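Local coordinates for Non-structural protein 3 (Porcine deltacoronavirus, PDB 6LN0), which is a multidomain coronavirus replicase component that joins a macro domain to a papain-like peptidase, which probably cleaves the viral polyprotein, at residues A[293-296]-A[297-300]. Sequence-based numbering, arbitrary orientation.
Sequences NRFV and AWIY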
loop_
_atom_site.group_PDB
_atom_site.type_symbol
_atom_site.label_atom_id
_atom_site.label_comp_id
_atom_site.label_asym_id
_atom_site.label_seq_id
_atom_site.Cartn_x
_atom_site.Cartn_y
_atom_site.Cartn_z
ATOM N N ASN A 293 11.903 -20.285 -7.372
ATOM C CA ASN A 293 10.893 -19.237 -7.429
ATOM C C ASN A 293 11.427 -17.901 -6.926
ATOM O O ASN A 293 11.307 -16.881 -7.613
ATOM C CB ASN A 293 9.659 -19.666 -6.643
ATOM C CG ASN A 293 8.748 -20.549 -7.462
ATOM O OD1 ASN A 293 9.210 -21.360 -8.265
ATOM N ND2 ASN A 293 7.444 -20.387 -7.277
ATOM N N ARG A 294 12.031 -17.881 -5.746
ATOM C CA ARG A 294 12.447 -16.597 -5.195
ATOM C C ARG A 294 13.578 -15.989 -6.018
ATOM O O ARG A 294 13.512 -14.816 -6.419
ATOM C CB ARG A 294 12.832 -16.773 -3.727
ATOM C CG ARG A 294 11.602 -17.022 -2.862
ATOM C CD ARG A 294 11.927 -17.552 -1.477
ATOM N NE ARG A 294 12.292 -16.469 -0.573
ATOM C CZ ARG A 294 13.376 -16.458 0.209
ATOM N NH1 ARG A 294 14.205 -17.489 0.227
ATOM N NH2 ARG A 294 13.631 -15.406 0.985
ATOM N N PHE A 295 14.605 -16.792 -6.317
ATOM C CA PHE A 295 15.774 -16.308 -7.045
ATOM C C PHE A 295 15.389 -15.728 -8.396
ATOM O O PHE A 295 15.861 -14.654 -8.773
ATOM C CB PHE A 295 16.758 -17.461 -7.214
ATOM C CG PHE A 295 18.080 -17.071 -7.793
ATOM C CD1 PHE A 295 18.831 -16.052 -7.225
ATOM C CD2 PHE A 295 18.606 -17.763 -8.872
ATOM C CE1 PHE A 295 20.071 -15.710 -7.730
ATOM C CE2 PHE A 295 19.863 -17.431 -9.393
ATOM C CZ PHE A 295 20.594 -16.406 -8.823
ATOM N N VAL A 296 14.513 -16.413 -9.126
ATOM C CA VAL A 296 14.083 -15.940 -10.438
ATOM C C VAL A 296 13.245 -14.680 -10.315
ATOM O O VAL A 296 13.361 -13.755 -11.133
ATOM C CB VAL A 296 13.310 -17.054 -11.173
ATOM C CG1 VAL A 296 12.689 -16.503 -12.417
ATOM C CG2 VAL A 296 14.260 -18.205 -11.543
ATOM N N ALA A 297 12.348 -14.642 -9.325
ATOM C CA ALA A 297 11.538 -13.447 -9.110
ATOM C C ALA A 297 12.423 -12.252 -8.772
ATOM O O ALA A 297 12.218 -11.142 -9.281
ATOM C CB ALA A 297 10.516 -13.697 -8.003
ATOM N N TRP A 298 13.427 -12.468 -7.935
ATOM C CA TRP A 298 14.418 -11.427 -7.707
ATOM C C TRP A 298 15.076 -10.967 -9.008
ATOM O O TRP A 298 15.363 -9.776 -9.173
ATOM C CB TRP A 298 15.464 -11.927 -6.713
ATOM C CG TRP A 298 16.509 -10.916 -6.417
ATOM C CD1 TRP A 298 16.363 -9.745 -5.697
ATOM C CD2 TRP A 298 17.879 -10.966 -6.825
ATOM N NE1 TRP A 298 17.567 -9.080 -5.636
ATOM C CE2 TRP A 298 18.513 -9.804 -6.314
ATOM C CE3 TRP A 298 18.632 -11.877 -7.560
ATOM C CZ2 TRP A 298 19.858 -9.534 -6.536
ATOM C CZ3 TRP A 298 19.979 -11.610 -7.770
ATOM C CH2 TRP A 298 20.575 -10.455 -7.262
ATOM N N ILE A 299 15.337 -11.878 -9.950
ATOM C CA ILE A 299 15.982 -11.438 -11.187
ATOM C C ILE A 299 15.045 -10.541 -11.971
ATOM O O ILE A 299 15.447 -9.486 -12.479
ATOM C CB ILE A 299 16.439 -12.629 -12.047
ATOM C CG1 ILE A 299 17.304 -13.576 -11.242
ATOM C CG2 ILE A 299 17.159 -12.129 -13.279
ATOM C CD1 ILE A 299 18.691 -13.360 -11.391
ATOM N N TYR A 300 13.787 -10.954 -12.099
ATOM C CA TYR A 300 12.834 -10.168 -12.874
ATOM C C TYR A 300 12.604 -8.796 -12.260
ATOM O O TYR A 300 12.521 -7.797 -12.986
ATOM C CB TYR A 300 11.507 -10.901 -12.977
ATOM C CG TYR A 300 11.379 -11.826 -14.171
ATOM C CD1 TYR A 300 10.853 -11.363 -15.364
ATOM C CD2 TYR A 300 11.747 -13.170 -14.083
ATOM C CE1 TYR A 300 10.699 -12.195 -16.438
ATOM C CE2 TYR A 300 11.596 -14.006 -15.146
ATOM C CZ TYR A 300 11.075 -13.514 -16.333
ATOM O OH TYR A 300 10.921 -14.341 -17.420
#
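With CG set anti to the backbone N in both residues (chi1 -173° and -180°), Phe295 and Trp298 send their rings out from the same flank of one helix, three positions apart. The rings meet at a slant: CE1 of Phe295 stands 4.1 Å from both CE3 and CZ3 of Trp298, so the six-membered part of the indole makes the contact. Ile299, one turn on from Phe295, reaches over one face of the phenyl ring with CD1, a looser approach at 4.4 Å from CZ of Phe295. Leu320 of helix 313-322 touches all three side chains, while Leu283 of helix 278-287 packs on Phe295 and Trp298, so this flank packs against two neighbouring helices. The indole is anchored at its polar end as well, since NE1 of Trp298 is hydrogen-bonded to the carbonyl oxygen of Leu224.

The framework is a regular alpha helix, 293-302, in the papain-like peptidase part of the protein. Four successive i to i+4 bonds document it. Trp298 N to Arg294 O is short at 2.8 Å and nearly straight, with an angle of 172° at the hydrogen. The bond from Ile299 N to Phe295 O, at 3.1 Å, is clearly more bent.

On another flank Val296 and Tyr300 lie alongside each other and point the same way. CG1 of Val296 is 3.8 Å from CD2 of Tyr300, and the carbonyl oxygen of Val296 sits in the plane of the phenol ring at its edge, 3.4 Å from CD2 of Tyr300. That same oxygen accepts the backbone bond from Tyr300 N. Phe261 meets the Tyr300 ring edge-to-face, and Trp242 packs against Val296.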